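Local coordinates for protein lysine-sensitive aspartokinase 3 (Escherichia coli, PDB 2J0W) that catalyses the ATP-dependent phosphorylation of L-aspartate to 4-phospho-L-aspartate, opening the pathway to lysine, and is feedback-inhibited by lysine, at residues Gly200-Ala205 with Pro261-Pro266; Leu208-His213 with Ala267-Ile272. One frame throughout, in Å; residues are numbered along the deposited sequence.

Contact 1: Gly200-Ala205 with Pro261-Pro266; sequences GSDYTA and PATLLP. With ASP (aspartic acid), chain B.
Asp202 and Tyr203, near the start of helix 200-211, meet Ala262, Thr263 and Pro266 at the entry to helix 264-270. Just ahead of them, Gly200 and Ser201 face the substrate. Ser201 N donates to OD2 of the bound aspartate at 2.8 Å with an N-H...O angle of 148°, while Ser201 OG is hydrogen-bonded to Ser39 OG. Asp202 lends the interface its methylene rather than its charge: its CB lies 3.4 Å from Thr263 OG1. Thr263 CG2 packs 3.6 Å from Asp202 O, but the polar ends turn elsewhere, OD1 into a salt bridge with Lys8 and Thr263 OG1 to His260 O. In this amino acid kinase domain the start of helix 200-211 borders the aspartate site, and the same turn brings the Asp202 side chain to about 4 Å from both ADP and a magnesium ion. The partial positive charge of the helix start would probably favour the aspartate carboxylate here. Tyr203 buries more area here than any other residue. With CG anti to the backbone N (chi1 -167°), its ring receives Ala262 CB over the centre of one face, a CH-pi contact 3.6 Å from the centroid and only 6° off the normal. Pro266 comes from a different direction, with CD in plane at the ring edge and CG 4.0 Å from Tyr203 CE1. Thr204 turns its CB away from 261-266; its OG1 bonds to Gly200 O at 3.2 Å, from above the carbonyl plane, and is also hydrogen-bonded to Phe184 N. Gly200 O also accepts from Thr204 N.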
loop_
_atom_site.group_PDB
_atom_site.type_symbol
_atom_site.label_atom_id
_atom_site.label_comp_id
_atom_site.label_asym_id
_atom_site.label_seq_id
_atom_site.Cartn_x
_atom_site.Cartn_y
_atom_site.Cartn_z
ATOM N N GLY A 200 -5.510 -19.706 20.289
ATOM C CA GLY A 200 -6.086 -20.658 19.359
ATOM C C GLY A 200 -7.284 -21.438 19.844
ATOM O O GLY A 200 -7.956 -22.107 19.045
ATOM N N SER A 201 -7.565 -21.387 21.136
ATOM C CA SER A 201 -8.729 -22.123 21.611
ATOM C C SER A 201 -10.022 -21.562 21.012
ATOM O O SER A 201 -11.008 -22.286 20.916
ATOM C CB SER A 201 -8.807 -22.107 23.142
ATOM O OG SER A 201 -7.791 -22.921 23.707
ATOM N N ASP A 202 -10.018 -20.281 20.617
ATOM C CA ASP A 202 -11.207 -19.665 20.014
ATOM C C ASP A 202 -11.381 -20.285 18.650
ATOM O O ASP A 202 -12.481 -20.690 18.242
ATOM C CB ASP A 202 -11.044 -18.155 19.801
ATOM C CG ASP A 202 -11.043 -17.376 21.089
ATOM O OD1 ASP A 202 -11.862 -17.704 21.987
ATOM O OD2 ASP A 202 -10.230 -16.423 21.188
ATOM N N TYR A 203 -10.261 -20.340 17.949
ATOM C CA TYR A 203 -10.232 -20.880 16.613
ATOM C C TYR A 203 -10.765 -22.310 16.625
ATOM O O TYR A 203 -11.607 -22.673 15.800
ATOM C CB TYR A 203 -8.798 -20.809 16.084
ATOM C CG TYR A 203 -8.663 -21.037 14.602
ATOM C CD1 TYR A 203 -9.754 -20.887 13.746
ATOM C CD2 TYR A 203 -7.431 -21.382 14.046
ATOM C CE1 TYR A 203 -9.619 -21.078 12.376
ATOM C CE2 TYR A 203 -7.285 -21.572 12.680
ATOM C CZ TYR A 203 -8.379 -21.416 11.851
ATOM O OH TYR A 203 -8.225 -21.561 10.493
ATOM N N THR A 204 -10.305 -23.113 17.578
ATOM C CA THR A 204 -10.752 -24.496 17.661
ATOM C C THR A 204 -12.266 -24.583 17.794
ATOM O O THR A 204 -12.909 -25.453 17.210
ATOM C CB THR A 204 -10.127 -25.218 18.872
ATOM O OG1 THR A 204 -8.703 -25.222 18.745
ATOM C CG2 THR A 204 -10.628 -26.654 18.949
ATOM N N ALA A 205 -12.836 -23.680 18.575
ATOM C CA ALA A 205 -14.270 -23.703 18.797
ATOM C C ALA A 205 -15.031 -23.444 17.514
ATOM O O ALA A 205 -16.003 -24.127 17.226
ATOM C CB ALA A 205 -14.652 -22.688 19.853
ATOM N N PRO A 261 -7.699 -13.887 15.639
ATOM C CA PRO A 261 -7.873 -13.380 14.280
ATOM C C PRO A 261 -8.436 -14.374 13.265
ATOM O O PRO A 261 -8.926 -13.965 12.216
ATOM C CB PRO A 261 -6.468 -12.919 13.916
ATOM C CG PRO A 261 -5.981 -12.372 15.190
ATOM C CD PRO A 261 -6.431 -13.403 16.213
ATOM N N ALA A 262 -8.378 -15.665 13.573
ATOM C CA ALA A 262 -8.868 -16.689 12.648
ATOM C C ALA A 262 -10.170 -17.360 13.084
ATOM O O ALA A 262 -10.648 -18.287 12.416
ATOM C CB ALA A 262 -7.792 -17.768 12.439
ATOM N N THR A 263 -10.740 -16.910 14.199
ATOM C CA THR A 263 -11.980 -17.499 14.701
ATOM C C THR A 263 -13.119 -17.427 13.688
ATOM O O THR A 263 -13.720 -18.443 13.340
ATOM C CB THR A 263 -12.471 -16.791 15.970
ATOM O OG1 THR A 263 -11.367 -16.558 16.860
ATOM C CG2 THR A 263 -13.524 -17.651 16.658
ATOM N N LEU A 264 -13.393 -16.216 13.214
ATOM C CA LEU A 264 -14.484 -15.956 12.276
ATOM C C LEU A 264 -14.385 -16.548 10.864
ATOM O O LEU A 264 -15.389 -16.584 10.143
ATOM C CB LEU A 264 -14.731 -14.440 12.205
ATOM C CG LEU A 264 -15.002 -13.802 13.589
ATOM C CD1 LEU A 264 -15.070 -12.271 13.511
ATOM C CD2 LEU A 264 -16.294 -14.377 14.152
ATOM N N LEU A 265 -13.208 -17.019 10.456
ATOM C CA LEU A 265 -13.108 -17.610 9.127
ATOM C C LEU A 265 -14.136 -18.724 8.987
ATOM O O LEU A 265 -14.887 -18.764 8.020
ATOM C CB LEU A 265 -11.715 -18.176 8.867
ATOM C CG LEU A 265 -10.605 -17.180 8.540
ATOM C CD1 LEU A 265 -9.295 -17.957 8.294
ATOM C CD2 LEU A 265 -11.006 -16.340 7.315
ATOM N N PRO A 266 -14.167 -19.664 9.941
ATOM C CA PRO A 266 -15.169 -20.722 9.796
ATOM C C PRO A 266 -16.562 -20.125 9.970
ATOM O O PRO A 266 -17.514 -20.548 9.316
ATOM C CB PRO A 266 -14.808 -21.703 10.917
ATOM C CG PRO A 266 -13.326 -21.523 11.055
ATOM C CD PRO A 266 -13.177 -20.020 10.976
HETATM N N ASP B . -4.012 -22.082 25.975
HETATM C CA ASP B . -3.525 -21.295 24.844
HETATM C C ASP B . -2.954 -19.985 25.428
HETATM O O ASP B . -2.837 -19.892 26.675
HETATM C CB ASP B . -4.685 -21.073 23.825
HETATM C CG ASP B . -5.857 -20.176 24.279
HETATM O OD1 ASP B . -5.811 -19.664 25.442
HETATM O OD2 ASP B . -6.838 -19.977 23.474
HETATM O OXT ASP B . -2.660 -19.036 24.622
#

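Contact 2: Leu208-His213 with Ala267-Ile272; sequences LAEALH and AVRSDI
Glu210 and Arg269 join the C-terminal turns of helices 200-211 and 264-270 by a salt bridge, with Glu210 OE1 2.9 Å from Arg269 NH2. In the amino acid kinase fold of this domain the two helices lead on to strands 216-221 and 274-278, parallel neighbours in the central sheet, so the bridge ties two helix-to-strand connections that are distant in sequence but feed adjacent strands. Its geometry is imperfect: the N-H...O angle at NH2 is 123°, which makes that hydrogen bond weak, and the second one, Arg269 NE to Glu210 OE2, is also weak at 3.4 Å. The carboxylate and guanidinium planes are inclined by 26°, and OE1 approaches the guanidinium obliquely. Glu210 CG is anti to the backbone N (chi1 158°), and the extended chain beyond it carries the carboxylate across to Arg269, whose chain bends at chi3, where NE is placed. A third weak bond runs from Ser270 OG to Glu210 OE2 at 3.4 Å, giving OE2 two donors, and the same hydroxyl lies 3.6 Å from Glu210 CG. An alanine in place of Glu210 would probably leave the Arg269 guanidinium without its countercharge in this contact and Ser270 OG without this acceptor. Beneath the charged layer the contact turns apolar. Ala209 CB and Ile272 CD1 are 4.1 Å apart, and both side chains also rest on Val217 of strand 216-221. Helix 200-211 closes in a Schellman motif with His213, of positive phi, at C-prime: His213 N bonds to Glu210 O, and Ala214 N to Ala209 O. That same Ala209 O has Ile272 CD1 at 3.4 Å, a methyl set against the carbonyl on which the helix ends.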
loop_
_atom_site.group_PDB
_atom_site.type_symbol
_atom_site.label_atom_id
_atom_site.label_comp_id
_atom_site.label_asym_id
_atom_site.label_seq_id
_atom_site.Cartn_x
_atom_site.Cartn_y
_atom_site.Cartn_z
ATOM N N LEU A 208 -14.553 -26.708 14.908
ATOM C CA LEU A 208 -15.359 -27.898 15.175
ATOM C C LEU A 208 -16.850 -27.599 14.991
ATOM O O LEU A 208 -17.648 -28.496 14.689
ATOM C CB LEU A 208 -15.083 -28.392 16.598
ATOM C CG LEU A 208 -13.617 -28.724 16.900
ATOM C CD1 LEU A 208 -13.314 -28.480 18.366
ATOM C CD2 LEU A 208 -13.343 -30.156 16.527
ATOM N N ALA A 209 -17.211 -26.329 15.175
ATOM C CA ALA A 209 -18.593 -25.887 15.015
ATOM C C ALA A 209 -18.958 -26.032 13.536
ATOM O O ALA A 209 -20.019 -26.563 13.196
ATOM C CB ALA A 209 -18.732 -24.442 15.454
ATOM N N GLU A 210 -18.066 -25.563 12.666
ATOM C CA GLU A 210 -18.278 -25.658 11.232
ATOM C C GLU A 210 -18.279 -27.108 10.799
ATOM O O GLU A 210 -19.170 -27.550 10.071
ATOM C CB GLU A 210 -17.178 -24.919 10.483
ATOM C CG GLU A 210 -17.008 -25.373 9.049
ATOM C CD GLU A 210 -16.125 -24.436 8.261
ATOM O OE1 GLU A 210 -15.068 -24.031 8.793
ATOM O OE2 GLU A 210 -16.484 -24.107 7.111
ATOM N N ALA A 211 -17.274 -27.848 11.251
ATOM C CA ALA A 211 -17.147 -29.260 10.905
ATOM C C ALA A 211 -18.338 -30.096 11.356
ATOM O O ALA A 211 -18.653 -31.111 10.730
ATOM C CB ALA A 211 -15.862 -29.834 11.497
ATOM N N LEU A 212 -18.995 -29.684 12.438
ATOM C CA LEU A 212 -20.139 -30.430 12.942
ATOM C C LEU A 212 -21.493 -29.803 12.607
ATOM O O LEU A 212 -22.527 -30.263 13.078
ATOM C CB LEU A 212 -20.017 -30.607 14.453
ATOM C CG LEU A 212 -18.888 -31.488 15.011
ATOM C CD1 LEU A 212 -18.908 -31.425 16.546
ATOM C CD2 LEU A 212 -19.049 -32.924 14.539
ATOM N N HIS A 213 -21.486 -28.752 11.797
ATOM C CA HIS A 213 -22.731 -28.069 11.420
ATOM C C HIS A 213 -23.502 -27.656 12.667
ATOM O O HIS A 213 -24.629 -28.086 12.890
ATOM C CB HIS A 213 -23.606 -28.995 10.585
ATOM C CG HIS A 213 -22.833 -29.797 9.572
ATOM N ND1 HIS A 213 -22.087 -29.223 8.570
ATOM C CD2 HIS A 213 -22.676 -31.136 9.440
ATOM C CE1 HIS A 213 -21.495 -30.173 7.856
ATOM N NE2 HIS A 213 -21.838 -31.339 8.364
ATOM N N ALA A 267 -16.670 -19.136 10.852
ATOM C CA ALA A 267 -17.948 -18.480 11.118
ATOM C C ALA A 267 -18.575 -17.989 9.820
ATOM O O ALA A 267 -19.735 -18.281 9.531
ATOM C CB ALA A 267 -17.745 -17.310 12.072
ATOM N N VAL A 268 -17.794 -17.243 9.048
ATOM C CA VAL A 268 -18.237 -16.705 7.773
ATOM C C VAL A 268 -18.513 -17.822 6.776
ATOM O O VAL A 268 -19.525 -17.803 6.079
ATOM C CB VAL A 268 -17.171 -15.769 7.162
ATOM C CG1 VAL A 268 -17.569 -15.370 5.751
ATOM C CG2 VAL A 268 -17.010 -14.536 8.025
ATOM N N ARG A 269 -17.616 -18.796 6.708
ATOM C CA ARG A 269 -17.783 -19.897 5.774
ATOM C C ARG A 269 -19.032 -20.744 5.973
ATOM O O ARG A 269 -19.494 -21.378 5.025
ATOM C CB ARG A 269 -16.558 -20.806 5.803
ATOM C CG ARG A 269 -15.290 -20.135 5.318
ATOM C CD ARG A 269 -14.350 -21.183 4.789
ATOM N NE ARG A 269 -13.991 -22.184 5.793
ATOM C CZ ARG A 269 -12.950 -22.076 6.615
ATOM N NH1 ARG A 269 -12.158 -21.006 6.560
ATOM N NH2 ARG A 269 -12.690 -23.050 7.475
ATOM N N SER A 270 -19.574 -20.766 7.192
ATOM C CA SER A 270 -20.774 -21.556 7.480
ATOM C C SER A 270 -21.899 -20.787 8.169
ATOM O O SER A 270 -22.881 -21.377 8.633
ATOM C CB SER A 270 -20.412 -22.787 8.311
ATOM O OG SER A 270 -19.804 -23.778 7.497
ATOM N N ASP A 271 -21.755 -19.470 8.234
ATOM C CA ASP A 271 -22.767 -18.611 8.838
ATOM C C ASP A 271 -23.162 -19.057 10.246
ATOM O O ASP A 271 -24.350 -19.097 10.588
ATOM C CB ASP A 271 -23.997 -18.567 7.923
ATOM C CG ASP A 271 -24.857 -17.342 8.160
ATOM O OD1 ASP A 271 -25.902 -17.462 8.837
ATOM O OD2 ASP A 271 -24.481 -16.253 7.673
ATOM N N ILE A 272 -22.164 -19.392 11.064
ATOM C CA ILE A 272 -22.414 -19.825 12.437
ATOM C C ILE A 272 -22.183 -18.671 13.400
ATOM O O ILE A 272 -21.059 -18.381 13.815
ATOM C CB ILE A 272 -21.512 -21.007 12.826
ATOM C CG1 ILE A 272 -21.801 -22.213 11.912
ATOM C CG2 ILE A 272 -21.763 -21.387 14.284
ATOM C CD1 ILE A 272 -20.908 -23.433 12.155
#

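In the fold
Both contacts pair helix 200-211 with helix 264-270, contact 1 near their N-terminal ends, including the loop before helix 264-270, and contact 2 near their C-terminal ends, the contact centres 10 Å apart. Contact 1 is mostly buried, its centre about 7 Å from the centre of the chain, and has no hydrogen bond across it: a ring, a methyl and a proline do the packing while polar groups serve substrate, nucleotide-site and local partners. Contact 2, its centre about 17 Å from that of the chain, is only partly buried and adds a charged pair over an apolar layer next to the sheet. The two meet directly where Pro266 CB of contact 1 packs 3.2 Å from Glu210 OE1 of contact 2.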